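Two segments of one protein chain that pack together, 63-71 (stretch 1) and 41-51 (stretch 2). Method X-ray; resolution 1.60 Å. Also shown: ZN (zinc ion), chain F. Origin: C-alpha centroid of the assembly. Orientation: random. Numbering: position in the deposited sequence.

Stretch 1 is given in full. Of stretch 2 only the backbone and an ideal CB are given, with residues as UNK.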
# COMPACT_ATOMS: atom_id res chain seq x y z
N PRO B 63 6.20 -22.96 6.13
CA PRO B 63 4.95 -22.22 6.25
C PRO B 63 3.86 -23.16 6.78
O PRO B 63 3.67 -24.21 6.19
CB PRO B 63 4.63 -21.83 4.79
CG PRO B 63 6.01 -22.05 4.02
CD PRO B 63 6.52 -23.28 4.72
N LEU B 64 3.19 -22.81 7.88
CA LEU B 64 2.22 -23.75 8.48
C LEU B 64 0.80 -23.15 8.59
O LEU B 64 0.25 -22.67 7.58
CB LEU B 64 2.74 -24.26 9.81
CG LEU B 64 4.08 -25.01 9.82
CD1 LEU B 64 4.55 -25.27 11.28
CD2 LEU B 64 3.93 -26.36 9.06
N SER B 65 0.22 -23.09 9.80
CA SER B 65 -1.20 -22.73 9.97
C SER B 65 -1.52 -21.29 9.62
O SER B 65 -0.66 -20.41 9.74
CB SER B 65 -1.58 -22.96 11.44
OG SER B 65 -1.03 -24.19 11.89
N ASP B 66 -2.74 -21.01 9.20
CA ASP B 66 -3.14 -19.61 8.99
C ASP B 66 -3.25 -18.94 10.35
O ASP B 66 -3.52 -19.61 11.36
CB ASP B 66 -4.49 -19.54 8.28
CG ASP B 66 -4.35 -19.68 6.78
OD1 ASP B 66 -3.39 -19.07 6.23
OD2 ASP B 66 -5.15 -20.40 6.17
N ILE B 67 -3.03 -17.61 10.42
CA ILE B 67 -3.31 -16.83 11.64
C ILE B 67 -4.40 -15.80 11.36
O ILE B 67 -4.44 -15.19 10.25
CB ILE B 67 -2.09 -16.13 12.20
CG1 ILE B 67 -1.30 -15.36 11.11
CG2 ILE B 67 -1.20 -17.20 12.96
CD1 ILE B 67 -0.16 -14.48 11.74
N LYS B 68 -5.34 -15.65 12.31
CA LYS B 68 -6.47 -14.71 12.12
C LYS B 68 -6.49 -13.74 13.25
O LYS B 68 -6.08 -14.07 14.36
CB LYS B 68 -7.84 -15.47 12.19
CG LYS B 68 -7.88 -16.80 11.46
CD LYS B 68 -7.76 -16.61 9.97
CE LYS B 68 -7.87 -17.97 9.23
NZ LYS B 68 -7.89 -17.88 7.68
N CYS B 69 -6.97 -12.52 12.99
CA CYS B 69 -7.14 -11.51 14.02
C CYS B 69 -8.00 -12.11 15.12
O CYS B 69 -9.06 -12.66 14.84
CB CYS B 69 -7.80 -10.24 13.44
SG CYS B 69 -8.20 -9.03 14.71
N PHE B 70 -7.56 -12.05 16.38
CA PHE B 70 -8.37 -12.58 17.50
C PHE B 70 -9.75 -11.95 17.57
O PHE B 70 -10.74 -12.63 17.89
CB PHE B 70 -7.67 -12.40 18.87
CG PHE B 70 -8.38 -13.11 20.03
CD1 PHE B 70 -8.19 -14.47 20.26
CD2 PHE B 70 -9.23 -12.40 20.88
CE1 PHE B 70 -8.83 -15.13 21.31
CE2 PHE B 70 -9.89 -13.05 21.96
CZ PHE B 70 -9.69 -14.42 22.15
N HIS B 71 -9.84 -10.67 17.23
CA HIS B 71 -11.06 -9.92 17.40
C HIS B 71 -12.06 -10.11 16.27
O HIS B 71 -13.25 -10.42 16.51
CB HIS B 71 -10.76 -8.41 17.51
CG HIS B 71 -11.95 -7.61 17.93
ND1 HIS B 71 -12.54 -6.65 17.12
CD2 HIS B 71 -12.70 -7.65 19.06
CE1 HIS B 71 -13.59 -6.14 17.74
NE2 HIS B 71 -13.70 -6.73 18.92
N UNK B 41 2.35 -11.88 21.37
CA UNK B 41 1.51 -11.65 20.20
C UNK B 41 0.48 -12.77 20.04
O UNK B 41 -0.60 -12.56 19.49
CB UNK B 41 2.37 -11.54 18.94
N UNK B 42 0.79 -13.98 20.58
CA UNK B 42 -0.10 -15.08 20.28
C UNK B 42 -1.50 -14.88 20.92
O UNK B 42 -2.50 -15.46 20.43
CB UNK B 42 0.53 -16.39 20.76
N UNK B 43 -1.59 -14.08 22.00
CA UNK B 43 -2.87 -13.78 22.65
C UNK B 43 -3.85 -13.14 21.68
O UNK B 43 -5.08 -13.29 21.82
CB UNK B 43 -2.65 -12.86 23.85
N UNK B 44 -3.29 -12.50 20.66
CA UNK B 44 -4.09 -11.68 19.72
C UNK B 44 -4.32 -12.36 18.38
O UNK B 44 -4.81 -11.74 17.40
CB UNK B 44 -3.40 -10.34 19.48
N UNK B 45 -3.98 -13.64 18.30
CA UNK B 45 -4.12 -14.39 17.06
C UNK B 45 -4.87 -15.70 17.28
O UNK B 45 -4.58 -16.45 18.24
CB UNK B 45 -2.74 -14.67 16.45
N UNK B 46 -5.78 -16.03 16.37
CA UNK B 46 -6.27 -17.41 16.31
C UNK B 46 -5.43 -18.18 15.27
O UNK B 46 -5.04 -17.64 14.20
CB UNK B 46 -7.76 -17.45 15.96
N UNK B 47 -5.19 -19.46 15.56
CA UNK B 47 -4.36 -20.29 14.71
C UNK B 47 -5.26 -21.34 14.13
O UNK B 47 -5.90 -22.11 14.88
CB UNK B 47 -3.18 -20.91 15.47
N UNK B 48 -5.36 -21.39 12.79
CA UNK B 48 -6.33 -22.24 12.11
C UNK B 48 -5.60 -23.16 11.09
O UNK B 48 -4.89 -22.65 10.23
CB UNK B 48 -7.39 -21.38 11.41
N UNK B 49 -5.75 -24.49 11.19
CA UNK B 49 -5.04 -25.36 10.26
C UNK B 49 -5.44 -25.09 8.80
O UNK B 49 -6.59 -24.79 8.52
CB UNK B 49 -5.31 -26.82 10.61
N UNK B 50 -4.51 -25.21 7.85
CA UNK B 50 -4.88 -25.01 6.43
C UNK B 50 -5.41 -26.26 5.71
O UNK B 50 -6.08 -26.16 4.65
CB UNK B 50 -3.66 -24.49 5.67
N UNK B 51 -5.10 -27.41 6.28
CA UNK B 51 -5.43 -28.72 5.67
C UNK B 51 -4.86 -28.87 4.26
O UNK B 51 -5.46 -29.52 3.40
CB UNK B 51 -6.95 -28.91 5.62
ZN ZN F . -9.23 -7.50 13.29

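Strand 63-69 and strand 45-48 run antiparallel, at 149°. Position 41 has helical angles and nothing of stretch 1 within 5.5 Å of its ideal CB, so stretch 1 sets no preference; it is Val41. Position 42 has its CA-to-CB bond directed away. Only a long side chain could return to the apolar surface of Ile67, and Trp42 does so, its CZ3 lying 4.4 Å from Ile67 CG2. Position 43 points sideways into open space, where a polar or charged chain would be at ease. It is Arg43, whose end leads away; its backbone O sits over one face of the Phe70 ring, 3.7 Å from Phe70 CD1.

At position 44 the carbonyl matters more than the side chain: the O accepts a hydrogen bond from Phe70 N at 2.9 Å. The CB points away, 4.8 Å from Phe70 CB, so many types would fit. It is Phe44, whose side chain stays 4.8 Å or more from stretch 1.

Position 45 lies in the strand. Its ideal CB is 4.5 Å from Ile67 CB, and although the bond points away overall, a branched aliphatic chain could meet the isoleucine. Leu45 does, with CD1 4.1 Å from Ile67 CD1.

Position 46 is locked by a pair of backbone hydrogen bonds, N to Lys68 O and Lys68 N to O, both 2.8 Å. Its CB shares a face of the sheet with Lys68 and lies 5.1 Å from Phe70 CA. Nearby are an aromatic ring and the carbonyl of Phe70, which invite a flat side chain bearing a donor; glutamine, the longer amide, could supply the donor but not the ring. His46 supplies both. Its NE2 donates to Phe70 O at 3.0 Å, and its ring lies near parallel to that of Phe70, at 15°, with centroids 4.5 Å apart but slid so that they barely overlap.

Position 47 turns to the other face, beside Ile67 CG2 and Ser65 CB. Extended angles and apolar neighbours favour a compact beta-branched residue, valine or isoleucine, with threonine possible. Val47 places CG1 3.6 Å from Ser65 CB and CG2 4.3 Å from Ile67 CG2.

Position 48 returns to the face of Asp66 and Lys68, and its N and O pair with Asp66 O and Asp66 N, each at 2.9 Å. With its CB 4.1 Å from Lys68 CE, an acidic or polar chain seems natural, yet Glu48 meets the lysine only through CB. Its end leads away, and OE2 forms a salt bridge with NH1 of residue 51 at 3.5 Å.

Position 49 points away, so stretch 1 asks little of it and many types would fit; it is Ser49, whose OG accepts a weak hydrogen bond from N of residue 51 at 3.3 Å. Position 50 has its ideal CB 4.4 Å from Asp66 OD2, favouring a basic or polar chain. Lys50 passes the carboxylate with its CG 3.0 Å from Asp66 OD2, while NZ is bonded elsewhere in the structure. Position 51, out of reach with left-handed angles, could suit glycine or asparagine; it is Arg51, whose NH1 also donates to Ser49 O at 2.9 Å.

Stretch 2 (41-51) VWRFLHVESKR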
# COMPACT_ATOMS: atom_id res chain seq x y z
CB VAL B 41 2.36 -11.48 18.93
CG1 VAL B 41 2.88 -12.80 18.48
CG2 VAL B 41 1.51 -10.83 17.83
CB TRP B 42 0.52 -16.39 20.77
CG TRP B 42 1.77 -16.87 20.02
CD1 TRP B 42 3.04 -16.95 20.51
CD2 TRP B 42 1.81 -17.41 18.68
NE1 TRP B 42 3.88 -17.49 19.58
CE2 TRP B 42 3.17 -17.81 18.46
CE3 TRP B 42 0.85 -17.60 17.67
CZ2 TRP B 42 3.59 -18.35 17.26
CZ3 TRP B 42 1.24 -18.16 16.47
CH2 TRP B 42 2.62 -18.57 16.30
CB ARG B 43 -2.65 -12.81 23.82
CG ARG B 43 -1.57 -13.30 24.80
CD ARG B 43 -0.91 -12.11 25.47
NE ARG B 43 -1.88 -11.27 26.17
CZ ARG B 43 -1.67 -9.99 26.48
NH1 ARG B 43 -0.53 -9.40 26.13
NH2 ARG B 43 -2.60 -9.30 27.12
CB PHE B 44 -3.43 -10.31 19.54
CG PHE B 44 -3.19 -9.63 20.85
CD1 PHE B 44 -4.23 -9.46 21.75
CD2 PHE B 44 -1.89 -9.30 21.24
CE1 PHE B 44 -4.01 -8.88 22.99
CE2 PHE B 44 -1.65 -8.73 22.49
CZ PHE B 44 -2.72 -8.53 23.37
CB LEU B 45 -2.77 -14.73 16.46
CG LEU B 45 -1.87 -13.53 16.18
CD1 LEU B 45 -0.51 -14.00 15.82
CD2 LEU B 45 -2.48 -12.69 14.99
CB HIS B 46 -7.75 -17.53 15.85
CG HIS B 46 -8.75 -16.88 16.77
ND1 HIS B 46 -9.20 -17.49 17.93
CD2 HIS B 46 -9.42 -15.70 16.69
CE1 HIS B 46 -10.07 -16.69 18.54
NE2 HIS B 46 -10.23 -15.60 17.80
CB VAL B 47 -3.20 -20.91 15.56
CG1 VAL B 47 -2.43 -21.95 14.76
CG2 VAL B 47 -2.29 -19.82 16.16
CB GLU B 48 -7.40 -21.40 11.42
CG GLU B 48 -8.50 -22.25 10.80
CD GLU B 48 -9.60 -22.69 11.81
OE1 GLU B 48 -9.59 -22.31 13.02
OE2 GLU B 48 -10.52 -23.42 11.38
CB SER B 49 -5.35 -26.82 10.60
OG SER B 49 -4.85 -27.68 9.58
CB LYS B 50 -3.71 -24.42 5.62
CG LYS B 50 -3.55 -22.94 5.78
CD LYS B 50 -2.55 -22.36 4.79
CE LYS B 50 -3.07 -22.42 3.36
NZ LYS B 50 -2.09 -21.81 2.43
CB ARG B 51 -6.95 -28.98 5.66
CG ARG B 51 -7.58 -29.23 7.03
CD ARG B 51 -8.06 -27.93 7.65
NE ARG B 51 -9.16 -28.11 8.60
CZ ARG B 51 -9.68 -27.14 9.36
NH1 ARG B 51 -9.18 -25.88 9.31
NH2 ARG B 51 -10.69 -27.41 10.19
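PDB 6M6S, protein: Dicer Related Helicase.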